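Local coordinates for conserved membrane protein (Chlamydia abortus, PDB 6GZU) that acts as a secreted CE-clan effector that combines deubiquitinating and acetyltransferase activities and induces Golgi fragmentation, at residues A[37-45]-A[80-90]; A[56-64]-A[69-80]. All blocks are in the same frame, centred on the assembly; numbering follows the deposited sequence.

Contact 1 of 2, residues A[37-45]-A[80-90]. With ZN (zinc ion), chain C.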
loop_
_atom_site.group_PDB
_atom_site.type_symbol
_atom_site.label_atom_id
_atom_site.label_comp_id
_atom_site.label_asym_id
_atom_site.label_seq_id
_atom_site.Cartn_x
_atom_site.Cartn_y
_atom_site.Cartn_z
ATOM N N LEU A 37 3.144 6.322 9.637
ATOM C CA LEU A 37 2.724 5.365 8.619
ATOM C C LEU A 37 1.548 4.536 9.078
ATOM O O LEU A 37 1.637 3.855 10.110
ATOM C CB LEU A 37 3.874 4.410 8.327
ATOM C CG LEU A 37 3.601 3.283 7.331
ATOM C CD1 LEU A 37 3.395 3.871 5.938
ATOM C CD2 LEU A 37 4.745 2.220 7.303
ATOM N N PHE A 38 0.462 4.583 8.313
ATOM C CA PHE A 38 -0.677 3.710 8.481
ATOM C C PHE A 38 -0.465 2.421 7.664
ATOM O O PHE A 38 -0.235 2.454 6.438
ATOM C CB PHE A 38 -1.924 4.417 7.976
ATOM C CG PHE A 38 -3.159 3.584 8.014
ATOM C CD1 PHE A 38 -3.527 2.804 6.915
ATOM C CD2 PHE A 38 -4.007 3.624 9.110
ATOM C CE1 PHE A 38 -4.675 2.058 6.931
ATOM C CE2 PHE A 38 -5.188 2.854 9.124
ATOM C CZ PHE A 38 -5.502 2.067 8.057
ATOM N N VAL A 39 -0.586 1.288 8.337
ATOM C CA VAL A 39 -0.544 -0.026 7.688
ATOM C C VAL A 39 -1.980 -0.537 7.575
ATOM O O VAL A 39 -2.700 -0.585 8.574
ATOM C CB VAL A 39 0.254 -0.960 8.563
ATOM C CG1 VAL A 39 0.288 -2.406 7.938
ATOM C CG2 VAL A 39 1.673 -0.373 8.767
ATOM N N PRO A 40 -2.421 -0.857 6.347
ATOM C CA PRO A 40 -3.794 -1.302 6.112
ATOM C C PRO A 40 -4.021 -2.740 6.505
ATOM O O PRO A 40 -3.174 -3.368 7.147
ATOM C CB PRO A 40 -3.979 -1.116 4.594
ATOM C CG PRO A 40 -2.599 -1.423 4.040
ATOM C CD PRO A 40 -1.635 -0.801 5.099
ATOM N N SER A 41 -5.163 -3.282 6.121
ATOM C CA SER A 41 -5.585 -4.592 6.626
ATOM C C SER A 41 -4.521 -5.661 6.468
ATOM O O SER A 41 -3.948 -5.827 5.392
ATOM C CB SER A 41 -6.800 -5.048 5.837
ATOM O OG SER A 41 -7.074 -6.409 6.135
ATOM N N LEU A 42 -4.257 -6.396 7.541
ATOM C CA LEU A 42 -3.315 -7.523 7.493
ATOM C C LEU A 42 -3.982 -8.767 6.917
ATOM O O LEU A 42 -3.317 -9.795 6.700
ATOM C CB LEU A 42 -2.776 -7.845 8.889
ATOM C CG LEU A 42 -2.188 -6.684 9.691
ATOM C CD1 LEU A 42 -1.586 -7.188 11.007
ATOM C CD2 LEU A 42 -1.126 -5.913 8.887
ATOM N N TYR A 43 -5.283 -8.684 6.654
ATOM C CA TYR A 43 -6.073 -9.841 6.234
ATOM C C TYR A 43 -6.445 -9.850 4.732
ATOM O O TYR A 43 -6.436 -10.911 4.088
ATOM C CB TYR A 43 -7.339 -9.898 7.081
ATOM C CG TYR A 43 -8.183 -11.108 6.871
ATOM C CD1 TYR A 43 -7.732 -12.358 7.254
ATOM C CD2 TYR A 43 -9.455 -11.001 6.331
ATOM C CE1 TYR A 43 -8.522 -13.490 7.084
ATOM C CE2 TYR A 43 -10.250 -12.124 6.148
ATOM C CZ TYR A 43 -9.773 -13.362 6.525
ATOM O OH TYR A 43 -10.563 -14.477 6.348
ATOM N N THR A 44 -6.780 -8.683 4.173
ATOM C CA THR A 44 -7.240 -8.581 2.781
ATOM C C THR A 44 -6.368 -7.594 2.011
ATOM O O THR A 44 -6.396 -6.385 2.293
ATOM C CB THR A 44 -8.720 -8.102 2.727
ATOM O OG1 THR A 44 -9.538 -8.970 3.536
ATOM C CG2 THR A 44 -9.249 -8.071 1.285
ATOM N N PRO A 45 -5.602 -8.072 1.010
ATOM C CA PRO A 45 -4.864 -7.108 0.163
ATOM C C PRO A 45 -5.848 -6.314 -0.681
ATOM O O PRO A 45 -6.982 -6.763 -0.879
ATOM C CB PRO A 45 -4.060 -7.993 -0.815
ATOM C CG PRO A 45 -4.221 -9.414 -0.277
ATOM C CD PRO A 45 -5.441 -9.472 0.572
ATOM N N HIS A 80 -11.637 0.689 12.395
ATOM C CA HIS A 80 -10.312 0.295 12.897
ATOM C C HIS A 80 -10.215 -0.142 14.324
ATOM O O HIS A 80 -9.181 -0.681 14.723
ATOM C CB HIS A 80 -9.315 1.428 12.736
ATOM C CG HIS A 80 -9.245 1.961 11.346
ATOM N ND1 HIS A 80 -9.673 3.232 11.020
ATOM C CD2 HIS A 80 -8.808 1.384 10.198
ATOM C CE1 HIS A 80 -9.488 3.415 9.716
ATOM N NE2 HIS A 80 -8.987 2.301 9.195
ATOM N N GLN A 81 -11.248 0.099 15.100
ATOM C CA GLN A 81 -11.172 -0.265 16.504
ATOM C C GLN A 81 -11.791 -1.644 16.753
ATOM O O GLN A 81 -12.747 -2.049 16.077
ATOM C CB GLN A 81 -11.769 0.862 17.357
ATOM C CG GLN A 81 -10.937 2.158 17.240
ATOM N N ASN A 82 -11.221 -2.377 17.701
ATOM C CA ASN A 82 -11.764 -3.681 18.068
ATOM C C ASN A 82 -11.828 -4.640 16.879
ATOM O O ASN A 82 -12.717 -5.482 16.781
ATOM C CB ASN A 82 -13.144 -3.507 18.711
ATOM C CG ASN A 82 -13.381 -4.476 19.818
ATOM N N ASN A 83 -10.891 -4.494 15.961
ATOM C CA ASN A 83 -10.824 -5.402 14.816
ATOM C C ASN A 83 -9.459 -6.067 14.786
ATOM O O ASN A 83 -8.500 -5.501 14.275
ATOM C CB ASN A 83 -11.116 -4.665 13.499
ATOM C CG ASN A 83 -11.086 -5.576 12.294
ATOM O OD1 ASN A 83 -10.544 -6.681 12.327
ATOM N ND2 ASN A 83 -11.643 -5.102 11.206
ATOM N N TYR A 84 -9.376 -7.284 15.310
ATOM C CA TYR A 84 -8.100 -7.960 15.463
ATOM C C TYR A 84 -7.783 -8.883 14.311
ATOM O O TYR A 84 -6.746 -9.528 14.311
ATOM C CB TYR A 84 -8.091 -8.733 16.791
ATOM C CG TYR A 84 -8.134 -7.810 17.958
ATOM C CD1 TYR A 84 -6.964 -7.252 18.472
ATOM C CD2 TYR A 84 -9.327 -7.482 18.539
ATOM C CE1 TYR A 84 -7.005 -6.386 19.543
ATOM C CE2 TYR A 84 -9.381 -6.642 19.622
ATOM C CZ TYR A 84 -8.235 -6.084 20.105
ATOM O OH TYR A 84 -8.356 -5.229 21.164
ATOM N N GLN A 85 -8.641 -8.916 13.294
ATOM C CA GLN A 85 -8.381 -9.696 12.104
ATOM C C GLN A 85 -7.705 -8.816 11.072
ATOM O O GLN A 85 -6.643 -9.154 10.554
ATOM C CB GLN A 85 -9.676 -10.229 11.547
ATOM C CG GLN A 85 -9.508 -11.045 10.289
ATOM C CD GLN A 85 -10.816 -11.669 9.898
ATOM O OE1 GLN A 85 -11.764 -10.958 9.526
ATOM N NE2 GLN A 85 -10.904 -12.998 10.017
ATOM N N ASP A 86 -8.305 -7.664 10.777
ATOM C CA ASP A 86 -7.679 -6.714 9.856
ATOM C C ASP A 86 -6.691 -5.764 10.528
ATOM O O ASP A 86 -5.664 -5.422 9.947
ATOM C CB ASP A 86 -8.735 -5.848 9.179
ATOM C CG ASP A 86 -9.705 -6.646 8.360
ATOM O OD1 ASP A 86 -9.339 -7.015 7.224
ATOM O OD2 ASP A 86 -10.853 -6.837 8.821
ATOM N N TYR A 87 -7.031 -5.291 11.726
ATOM C CA TYR A 87 -6.266 -4.206 12.360
ATOM C C TYR A 87 -5.840 -4.475 13.790
ATOM O O TYR A 87 -6.045 -3.626 14.645
ATOM C CB TYR A 87 -7.046 -2.864 12.311
ATOM C CG TYR A 87 -7.582 -2.535 10.937
ATOM C CD1 TYR A 87 -6.732 -2.143 9.918
ATOM C CD2 TYR A 87 -8.961 -2.609 10.657
ATOM C CE1 TYR A 87 -7.223 -1.855 8.645
ATOM C CE2 TYR A 87 -9.467 -2.324 9.381
ATOM C CZ TYR A 87 -8.586 -1.948 8.393
ATOM O OH TYR A 87 -9.072 -1.696 7.141
ATOM N N PRO A 88 -5.199 -5.613 14.062
ATOM C CA PRO A 88 -4.787 -5.810 15.459
ATOM C C PRO A 88 -3.731 -4.782 15.871
ATOM O O PRO A 88 -3.625 -4.449 17.052
ATOM C CB PRO A 88 -4.177 -7.212 15.439
ATOM C CG PRO A 88 -3.724 -7.414 13.972
ATOM C CD PRO A 88 -4.766 -6.699 13.165
ATOM N N HIS A 89 -2.973 -4.275 14.890
ATOM C CA HIS A 89 -1.895 -3.316 15.130
ATOM C C HIS A 89 -2.432 -1.902 15.413
ATOM O O HIS A 89 -1.656 -1.010 15.774
ATOM C CB HIS A 89 -0.945 -3.295 13.933
ATOM C CG HIS A 89 -1.636 -2.997 12.641
ATOM N ND1 HIS A 89 -2.613 -3.819 12.110
ATOM C CD2 HIS A 89 -1.499 -1.959 11.785
ATOM C CE1 HIS A 89 -3.046 -3.297 10.976
ATOM N NE2 HIS A 89 -2.372 -2.178 10.747
ATOM N N LEU A 90 -3.734 -1.685 15.209
ATOM C CA LEU A 90 -4.346 -0.370 15.478
ATOM C C LEU A 90 -5.165 -0.358 16.757
ATOM O O LEU A 90 -5.673 0.694 17.152
ATOM C CB LEU A 90 -5.262 0.066 14.329
ATOM C CG LEU A 90 -4.535 0.232 12.989
ATOM C CD1 LEU A 90 -5.484 0.705 11.881
ATOM C CD2 LEU A 90 -3.310 1.166 13.149
HETATM ZN ZN ZN C . -10.512 4.607 12.283
HETATM O O HOH W 1 -7.212 -1.108 5.289
HETATM O O HOH W 2 -10.841 -7.860 5.287
#

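Contact 2 of 2, residues A[56-64]-A[69-80]. With ZN (zinc ion), chain C.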
loop_
_atom_site.group_PDB
_atom_site.type_symbol
_atom_site.label_atom_id
_atom_site.label_comp_id
_atom_site.label_asym_id
_atom_site.label_seq_id
_atom_site.Cartn_x
_atom_site.Cartn_y
_atom_site.Cartn_z
ATOM N N LEU A 56 -10.665 5.359 1.137
ATOM C CA LEU A 56 -11.722 6.199 1.699
ATOM C C LEU A 56 -12.169 5.721 3.064
ATOM O O LEU A 56 -12.325 6.536 3.987
ATOM C CB LEU A 56 -12.925 6.277 0.765
ATOM C CG LEU A 56 -12.633 6.911 -0.585
ATOM C CD1 LEU A 56 -13.818 6.759 -1.579
ATOM C CD2 LEU A 56 -12.343 8.396 -0.367
ATOM N N LYS A 57 -12.311 4.413 3.254
ATOM C CA LYS A 57 -12.708 3.916 4.588
ATOM C C LYS A 57 -11.605 4.199 5.606
ATOM O O LYS A 57 -11.887 4.593 6.746
ATOM C CB LYS A 57 -13.025 2.412 4.572
ATOM C CG LYS A 57 -14.379 2.069 3.905
ATOM C CD LYS A 57 -14.563 0.553 3.752
ATOM C CE LYS A 57 -14.619 -0.130 5.129
ATOM N NZ LYS A 57 -15.700 0.446 6.007
ATOM N N ASP A 58 -10.336 4.039 5.223
ATOM C CA ASP A 58 -9.266 4.252 6.220
ATOM C C ASP A 58 -9.124 5.717 6.631
ATOM O O ASP A 58 -8.697 6.010 7.741
ATOM C CB ASP A 58 -7.926 3.693 5.706
ATOM C CG ASP A 58 -7.895 2.207 5.710
ATOM O OD1 ASP A 58 -8.577 1.622 6.571
ATOM O OD2 ASP A 58 -7.180 1.607 4.910
ATOM N N LEU A 59 -9.558 6.639 5.761
ATOM C CA LEU A 59 -9.578 8.069 6.102
ATOM C C LEU A 59 -10.921 8.505 6.662
ATOM O O LEU A 59 -11.175 9.718 6.818
ATOM C CB LEU A 59 -9.269 8.904 4.846
ATOM C CG LEU A 59 -7.831 8.629 4.369
ATOM C CD1 LEU A 59 -7.630 9.254 2.955
ATOM C CD2 LEU A 59 -6.913 9.227 5.376
ATOM N N HIS A 60 -11.781 7.542 6.993
ATOM C CA HIS A 60 -13.137 7.823 7.530
ATOM C C HIS A 60 -13.998 8.699 6.643
ATOM O O HIS A 60 -14.799 9.513 7.145
ATOM C CB HIS A 60 -13.029 8.370 8.959
ATOM C CG HIS A 60 -12.100 7.555 9.812
ATOM N ND1 HIS A 60 -10.787 7.913 10.049
ATOM C CD2 HIS A 60 -12.265 6.355 10.408
ATOM C CE1 HIS A 60 -10.207 7.006 10.824
ATOM N NE2 HIS A 60 -11.084 6.050 11.060
ATOM N N LEU A 61 -13.827 8.524 5.335
ATOM C CA LEU A 61 -14.573 9.233 4.326
ATOM C C LEU A 61 -15.613 8.370 3.645
ATOM O O LEU A 61 -16.157 8.758 2.614
ATOM C CB LEU A 61 -13.615 9.788 3.285
ATOM C CG LEU A 61 -12.738 10.926 3.824
ATOM C CD1 LEU A 61 -11.626 11.208 2.850
ATOM C CD2 LEU A 61 -13.550 12.153 4.062
ATOM N N TYR A 62 -15.978 7.237 4.226
ATOM C CA TYR A 62 -16.971 6.403 3.562
ATOM C C TYR A 62 -18.085 5.987 4.515
ATOM O O TYR A 62 -17.815 5.474 5.589
ATOM C CB TYR A 62 -16.306 5.171 2.924
ATOM C CG TYR A 62 -17.310 4.452 2.084
ATOM C CD1 TYR A 62 -17.747 5.009 0.882
ATOM C CD2 TYR A 62 -17.903 3.274 2.528
ATOM C CE1 TYR A 62 -18.713 4.395 0.120
ATOM C CE2 TYR A 62 -18.875 2.652 1.778
ATOM C CZ TYR A 62 -19.279 3.221 0.575
ATOM O OH TYR A 62 -20.242 2.612 -0.197
ATOM N N ASP A 63 -19.341 6.218 4.137
ATOM C CA ASP A 63 -20.467 5.884 5.016
ATOM C C ASP A 63 -21.117 4.613 4.496
ATOM O O ASP A 63 -21.862 4.660 3.523
ATOM C CB ASP A 63 -21.485 7.044 5.041
ATOM C CG ASP A 63 -22.736 6.735 5.873
ATOM O OD1 ASP A 63 -23.527 5.873 5.443
ATOM O OD2 ASP A 63 -22.952 7.371 6.936
ATOM N N SER A 64 -20.835 3.477 5.122
ATOM C CA SER A 64 -21.374 2.213 4.628
ATOM C C SER A 64 -22.902 2.116 4.737
ATOM O O SER A 64 -23.509 1.222 4.154
ATOM C CB SER A 64 -20.752 1.047 5.376
ATOM O OG SER A 64 -21.415 0.868 6.618
ATOM N N VAL A 69 -19.671 8.335 -0.256
ATOM C CA VAL A 69 -18.471 9.080 0.044
ATOM C C VAL A 69 -18.878 10.326 0.801
ATOM O O VAL A 69 -19.819 11.034 0.415
ATOM C CB VAL A 69 -17.744 9.516 -1.249
ATOM C CG1 VAL A 69 -16.481 10.335 -0.934
ATOM C CG2 VAL A 69 -17.433 8.296 -2.139
ATOM N N LEU A 70 -18.131 10.598 1.860
ATOM C CA LEU A 70 -18.305 11.774 2.673
ATOM C C LEU A 70 -17.395 12.918 2.196
ATOM O O LEU A 70 -16.336 12.699 1.596
ATOM C CB LEU A 70 -17.999 11.419 4.124
ATOM C CG LEU A 70 -18.838 10.249 4.649
ATOM C CD1 LEU A 70 -18.485 9.877 6.102
ATOM C CD2 LEU A 70 -20.350 10.550 4.522
ATOM N N ASP A 71 -17.837 14.138 2.479
ATOM C CA ASP A 71 -17.112 15.374 2.171
ATOM C C ASP A 71 -16.095 15.720 3.242
ATOM O O ASP A 71 -15.235 16.573 3.055
ATOM C CB ASP A 71 -18.114 16.524 2.093
ATOM C CG ASP A 71 -19.277 16.215 1.169
ATOM O OD1 ASP A 71 -19.022 15.832 -0.005
ATOM O OD2 ASP A 71 -20.440 16.333 1.621
ATOM N N HIS A 72 -16.200 15.057 4.383
ATOM C CA HIS A 72 -15.283 15.319 5.470
ATOM C C HIS A 72 -15.291 14.082 6.321
ATOM O O HIS A 72 -16.270 13.328 6.298
ATOM C CB HIS A 72 -15.657 16.616 6.257
ATOM C CG HIS A 72 -16.915 16.532 7.072
ATOM N ND1 HIS A 72 -16.968 15.917 8.304
ATOM C CD2 HIS A 72 -18.153 17.037 6.853
ATOM C CE1 HIS A 72 -18.189 16.030 8.803
ATOM N NE2 HIS A 72 -18.928 16.711 7.943
ATOM N N PRO A 73 -14.181 13.828 7.023
ATOM C CA PRO A 73 -14.075 12.585 7.771
ATOM C C PRO A 73 -15.102 12.577 8.864
ATOM O O PRO A 73 -15.492 13.624 9.385
ATOM C CB PRO A 73 -12.672 12.653 8.355
ATOM C CG PRO A 73 -11.940 13.489 7.381
ATOM C CD PRO A 73 -12.909 14.564 7.043
ATOM N N ASP A 74 -15.543 11.378 9.194
ATOM C CA ASP A 74 -16.549 11.155 10.219
ATOM C C ASP A 74 -16.038 9.989 11.049
ATOM O O ASP A 74 -16.083 8.835 10.616
ATOM C CB ASP A 74 -17.883 10.820 9.559
ATOM C CG ASP A 74 -18.959 10.487 10.557
ATOM O OD1 ASP A 74 -18.702 10.574 11.787
ATOM O OD2 ASP A 74 -20.090 10.158 10.113
ATOM N N SER A 75 -15.532 10.294 12.238
ATOM C CA SER A 75 -14.834 9.288 13.035
ATOM C C SER A 75 -15.770 8.207 13.562
ATOM O O SER A 75 -15.324 7.146 13.980
ATOM C CB SER A 75 -14.113 9.955 14.193
ATOM O OG SER A 75 -15.042 10.644 14.997
ATOM N N THR A 76 -17.070 8.478 13.536
ATOM C CA THR A 76 -18.076 7.473 13.862
ATOM C C THR A 76 -18.172 6.375 12.783
ATOM O O THR A 76 -18.786 5.334 13.014
ATOM C CB THR A 76 -19.451 8.127 14.121
ATOM O OG1 THR A 76 -20.066 8.515 12.883
ATOM C CG2 THR A 76 -19.254 9.349 14.967
ATOM N N GLN A 77 -17.565 6.582 11.615
ATOM C CA GLN A 77 -17.554 5.523 10.601
ATOM C C GLN A 77 -16.372 4.600 10.741
ATOM O O GLN A 77 -16.184 3.704 9.929
ATOM C CB GLN A 77 -17.548 6.126 9.194
ATOM C CG GLN A 77 -18.595 7.199 9.030
ATOM C CD GLN A 77 -20.007 6.652 8.976
ATOM O OE1 GLN A 77 -20.228 5.453 8.810
ATOM N NE2 GLN A 77 -20.971 7.542 9.092
ATOM N N CYS A 78 -15.565 4.817 11.766
ATOM C CA CYS A 78 -14.312 4.098 11.908
ATOM C C CYS A 78 -14.471 2.594 12.078
ATOM O O CYS A 78 -15.139 2.144 13.006
ATOM C CB CYS A 78 -13.587 4.663 13.110
ATOM S SG CYS A 78 -12.182 3.734 13.514
ATOM N N HIS A 79 -13.802 1.811 11.233
ATOM C CA HIS A 79 -13.822 0.350 11.348
ATOM C C HIS A 79 -12.479 -0.211 11.886
ATOM O O HIS A 79 -12.198 -1.448 11.856
ATOM C CB HIS A 79 -14.194 -0.268 9.996
ATOM C CG HIS A 79 -13.136 -0.120 8.948
ATOM N ND1 HIS A 79 -12.439 1.053 8.745
ATOM C CD2 HIS A 79 -12.649 -1.002 8.041
ATOM C CE1 HIS A 79 -11.550 0.877 7.778
ATOM N NE2 HIS A 79 -11.675 -0.351 7.317
ATOM N N HIS A 80 -11.637 0.689 12.395
ATOM C CA HIS A 80 -10.312 0.295 12.897
ATOM C C HIS A 80 -10.215 -0.142 14.324
ATOM O O HIS A 80 -9.181 -0.681 14.723
ATOM C CB HIS A 80 -9.315 1.428 12.736
ATOM C CG HIS A 80 -9.245 1.961 11.346
ATOM N ND1 HIS A 80 -9.673 3.232 11.020
ATOM C CD2 HIS A 80 -8.808 1.384 10.198
ATOM C CE1 HIS A 80 -9.488 3.415 9.716
ATOM N NE2 HIS A 80 -8.987 2.301 9.195
HETATM ZN ZN ZN C . -10.512 4.607 12.283
HETATM O O HOH W 3 -10.153 0.294 4.533
#

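Contact 1 of 2, residues A[37-45]-A[80-90]
The ring of Tyr-43 and the terminal amide of Gln-85 lie stacked, their planes 5° apart. The amide carbon sits over the centre of the ring, and Gln-85 CG adds a CH-pi contact, 3.7 Å from Tyr-43 CG. Extended, with CG trans to its backbone N (chi1 179°), the Gln-85 chain crosses the tyrosine at a slant and lays its amide flat on the ring. Inward, Leu-42 is gripped through its backbone: its N donates to Asp-86 O over 3.0 Å. Its branched end packs CD1 against Pro-88 CG and leans CD2 off-centre over the His-89 ring. Ser-41 OG accepts from Tyr-43 N, an ST turn, and from Thr-44 N, an ST motif, and donates to the anti lone pair of Asp-86 OD1 (2.6 Å). His-89 NE2 meets Val-39 O at 2.7 Å in a straight bond (179°) in the plane of the ring, which orients the imidazole; its ND1 is buried without a partner. Phe-38, on an outermost strand of the mixed sheet, offers its edge to the face of His-80 in an offset T-shaped pair. That histidine binds zinc through ND1 and donates from NE2 to Asp-58, while Phe-38 CE2 touches Leu-90 CD1 at 3.5 Å.

Contact 2 of 2, residues A[56-64]-A[69-80]
Asp-58 OD1 receives the N-H of His-80 NE2 in a bond of 2.7 Å, nearly straight at 169°, and also a weak one from a water. This oxygen lies close to the plane of the His-80 ring, whereas NE2 reaches the carboxylate on its anti side, 31° out of the carboxylate plane. Asp-58 is thus a second-shell residue of a zinc site whose ligands here are His-60 NE2, Cys-78 SG and His-80 ND1, with Cys-95 as the fourth. Held by zinc at ND1 and by the carboxylate at NE2, the His-80 ring has its rotation fixed, and the bond probably makes ND1 a stronger donor to the metal; Tyr-103 holds the other carboxylate oxygen. The rings of His-60 and His-80 come from opposite directions and stand almost perpendicular around the zinc. His-60 ends helix 51-58 as the C-prime residue of a Schellman motif, closed by Leu-61 N to Leu-56 O at 2.8 Å. Its own carbonyl accepts from Asp-74 N at 2.9 Å and has Pro-73 CA close by. Next along, Leu-61 O takes the N-H of Leu-70 at 2.8 Å, beside the antiparallel non-hydrogen-bonded pair Tyr-62 and Val-69. Leu-61 CD2 lies against the His-72 to Pro-73 peptide link, 3.4 Å from His-72 C. Lys-57, bent near its end (chi3 64°), brings CE over one face of the His-79 ring, 3.6 Å from His-79 CD2.

After helix 20-33 the chain lays down strand 37-38 at the edge of the mixed sheet, then runs through helix 51-58 and the small hairpin of strands 62-63 and 68-69. Contact 2 closes the shorter loop here, folding the hairpin's outgoing arm back on the helix end. His-80 finishes that arm and starts segment 80-90, whose return to 37-45 closes the wider loop of contact 1 round the shorter one. The two therefore nest and share a zinc ligand. They also touch directly, with Tyr-87 OH packed near both His-79 and Asp-58. Beyond Cys-95, the chain enters strand 100-107, the sheet neighbour of 37-38.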